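Local coordinates for uncharacterized protein (Pyrococcus abyssi, PDB 5IFF), which acts as a sequence-specific restriction DNA glycosylase that excises adenine bases from double-stranded DNA and assembles as a tetramer on nonspecific DNA, at the interface of chains A and B. Sequence-based numbering; all coordinates share one arbitrary frame. Chains: chain A/B, Uncharacterized protein.

The interface of chains A and B. Residues chain A 118-119; chain B 99-104, 200.
A:Tyr119 lays its ring against B:Val100 and reaches with its phenol oxygen to the backbone of B:Lys101, docking the turn after strand 116-118 of one subunit onto the loop that joins helices 87-99 and 104-107 of the other. One face of the ring is covered by B:Val100, whose methyl CG2 sits 3.8 Å from the ring centroid in a CH-pi contact. The second methyl, CG1, lies toward the CE2 side of the same ring, and the CA of B:Val100 comes to 3.6 Å from CZ of A:Tyr119; the valine thus lies slantwise across the face, CG2 toward the root of the ring and CA near its hydroxyl end. There OH of A:Tyr119 accepts a nearly straight hydrogen bond from the amide N of B:Lys101 (2.7 Å, 166° at H); because the donor is main chain, the lysine side chain need not take part. The tyrosine CG stands anti to its own carbonyl carbon (chi1 -64°), which directs the ring toward the loop of chain B, while CE2 comes near the carbonyl O of B:Ser102. With an alanine here, which has neither ring nor hydroxyl, the amide of B:Lys101 would probably be left without this acceptor and a gap would be likely to open against B:Val100 CG2. Closer to the backbone, CG2 of B:Ile200, in helix 188-201, lies 4.0 Å from CB of A:Tyr119. The CD1 end of B:Ile200 passes A:Leu118 heading the other way, 4.1 Å from CD2 of A:Leu118. A:Leu118 has CG anti to its backbone N (chi1 178°) and forks over the loop: CD1 faces the O and OG of B:Ser102, whereas CD2 points to the start of helix 104-107. This patch, repeated with the chains exchanged, belongs to a two-fold subunit interface within the tetramer and is likely to contribute to holding the two subunits together. At the leucine end, CD2 of A:Leu118 rests 3.5 Å from the backbone N of B:Leu104.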
ATOM      1  N   LEU A 118       9.723   7.548  35.143  1.00 67.73           N
ATOM      2  CA  LEU A 118       8.927   8.658  34.638  1.00 63.38           C
ATOM      3  C   LEU A 118       7.556   8.564  35.284  1.00 61.25           C
ATOM      4  O   LEU A 118       6.713   7.808  34.822  1.00 57.83           O
ATOM      5  CB  LEU A 118       8.837   8.622  33.103  1.00 58.41           C
ATOM      6  CG  LEU A 118       7.990   9.686  32.385  1.00 57.51           C
ATOM      7  CD1 LEU A 118       8.487  11.095  32.649  1.00 60.37           C
ATOM      8  CD2 LEU A 118       7.931   9.425  30.902  1.00 54.92           C
ATOM      9  N   TYR A 119       7.360   9.298  36.382  1.00 65.22           N
ATOM     10  CA  TYR A 119       6.100   9.274  37.135  1.00 65.74           C
ATOM     11  C   TYR A 119       5.659   7.854  37.474  1.00 64.06           C
ATOM     12  O   TYR A 119       4.528   7.462  37.207  1.00 61.65           O
ATOM     13  CB  TYR A 119       5.002  10.004  36.358  1.00 64.82           C
ATOM     14  CG  TYR A 119       5.319  11.461  36.203  1.00 67.60           C
ATOM     15  CD1 TYR A 119       5.090  12.364  37.245  1.00 71.43           C
ATOM     16  CD2 TYR A 119       5.876  11.940  35.030  1.00 67.74           C
ATOM     17  CE1 TYR A 119       5.400  13.717  37.106  1.00 74.55           C
ATOM     18  CE2 TYR A 119       6.194  13.285  34.881  1.00 70.41           C
ATOM     19  CZ  TYR A 119       5.965  14.165  35.914  1.00 73.83           C
ATOM     20  OH  TYR A 119       6.292  15.490  35.723  1.00 74.09           O
TER
ATOM     21  N   ASP B  99      -0.255  16.886  37.647  1.00 82.38           N
ATOM     22  CA  ASP B  99       1.087  16.857  38.212  1.00 87.59           C
ATOM     23  C   ASP B  99       2.174  16.520  37.164  1.00 84.65           C
ATOM     24  O   ASP B  99       3.347  16.852  37.355  1.00 87.74           O
ATOM     25  CB  ASP B  99       1.130  15.856  39.371  1.00 93.46           C
ATOM     26  CG  ASP B  99       2.455  15.868  40.110  1.00102.30           C
ATOM     27  OD1 ASP B  99       3.056  16.958  40.254  1.00107.77           O
ATOM     28  OD2 ASP B  99       2.898  14.780  40.545  1.00103.28           O
ATOM     29  N   VAL B 100       1.788  15.890  36.061  1.00 79.19           N
ATOM     30  CA  VAL B 100       2.767  15.450  35.060  1.00 77.36           C
ATOM     31  C   VAL B 100       3.251  16.606  34.190  1.00 77.79           C
ATOM     32  O   VAL B 100       2.459  17.237  33.494  1.00 79.33           O
ATOM     33  CB  VAL B 100       2.190  14.333  34.148  1.00 72.57           C
ATOM     34  CG1 VAL B 100       3.093  14.098  32.921  1.00 65.66           C
ATOM     35  CG2 VAL B 100       2.006  13.035  34.931  1.00 70.79           C
ATOM     36  N   LYS B 101       4.562  16.850  34.213  1.00 79.07           N
ATOM     37  CA  LYS B 101       5.171  17.999  33.543  1.00 82.37           C
ATOM     38  C   LYS B 101       6.192  17.660  32.445  1.00 81.96           C
ATOM     39  O   LYS B 101       6.641  18.556  31.719  1.00 84.65           O
ATOM     40  CB  LYS B 101       5.852  18.886  34.586  1.00 85.92           C
ATOM     41  CG  LYS B 101       4.905  19.453  35.617  1.00 90.29           C
ATOM     42  CD  LYS B 101       3.953  20.459  34.983  1.00 94.51           C
ATOM     43  CE  LYS B 101       2.801  20.823  35.910  1.00 98.35           C
ATOM     44  NZ  LYS B 101       3.264  21.175  37.273  1.00101.28           N
ATOM     45  N   SER B 102       6.583  16.392  32.343  1.00 79.03           N
ATOM     46  CA  SER B 102       7.471  15.948  31.270  1.00 75.61           C
ATOM     47  C   SER B 102       6.989  14.605  30.761  1.00 66.53           C
ATOM     48  O   SER B 102       6.227  13.922  31.444  1.00 62.69           O
ATOM     49  CB  SER B 102       8.934  15.851  31.728  1.00 78.99           C
ATOM     50  OG  SER B 102       9.115  14.863  32.733  1.00 79.53           O
ATOM     51  N   TYR B 103       7.462  14.217  29.578  1.00 63.46           N
ATOM     52  CA  TYR B 103       6.897  13.077  28.872  1.00 60.13           C
ATOM     53  C   TYR B 103       7.961  12.178  28.270  1.00 56.23           C
ATOM     54  O   TYR B 103       9.141  12.539  28.211  1.00 56.10           O
ATOM     55  CB  TYR B 103       5.946  13.568  27.778  1.00 61.79           C
ATOM     56  CG  TYR B 103       4.913  14.550  28.326  1.00 66.86           C
ATOM     57  CD1 TYR B 103       5.161  15.913  28.328  1.00 71.00           C
ATOM     58  CD2 TYR B 103       3.716  14.100  28.873  1.00 67.92           C
ATOM     59  CE1 TYR B 103       4.235  16.817  28.852  1.00 77.43           C
ATOM     60  CE2 TYR B 103       2.766  15.012  29.409  1.00 72.50           C
ATOM     61  CZ  TYR B 103       3.040  16.366  29.387  1.00 78.26           C
ATOM     62  OH  TYR B 103       2.140  17.286  29.892  1.00 79.37           O
ATOM     63  N   LEU B 104       7.550  11.000  27.832  1.00 53.87           N
ATOM     64  CA  LEU B 104       8.495  10.104  27.184  1.00 48.61           C
ATOM     65  C   LEU B 104       9.024  10.789  25.938  1.00 51.29           C
ATOM     66  O   LEU B 104      10.216  10.699  25.621  1.00 52.61           O
ATOM     67  CB  LEU B 104       7.844   8.767  26.839  1.00 47.49           C
ATOM     68  CG  LEU B 104       8.892   7.760  26.340  1.00 46.75           C
ATOM     69  CD1 LEU B 104       9.737   7.291  27.503  1.00 46.92           C
ATOM     70  CD2 LEU B 104       8.258   6.575  25.618  1.00 47.07           C
ATOM     71  N   ILE B 200       1.641  10.078  30.354  1.00 56.38           N
ATOM     72  CA  ILE B 200       3.077  10.387  30.366  1.00 58.31           C
ATOM     73  C   ILE B 200       3.729  10.212  28.994  1.00 59.02           C
ATOM     74  O   ILE B 200       4.839  10.693  28.763  1.00 60.17           O
ATOM     75  CB  ILE B 200       3.845   9.530  31.379  1.00 58.20           C
ATOM     76  CG1 ILE B 200       3.749   8.057  31.016  1.00 58.93           C
ATOM     77  CG2 ILE B 200       3.301   9.726  32.768  1.00 58.70           C
ATOM     78  CD1 ILE B 200       4.647   7.211  31.863  1.00 62.12           C
TER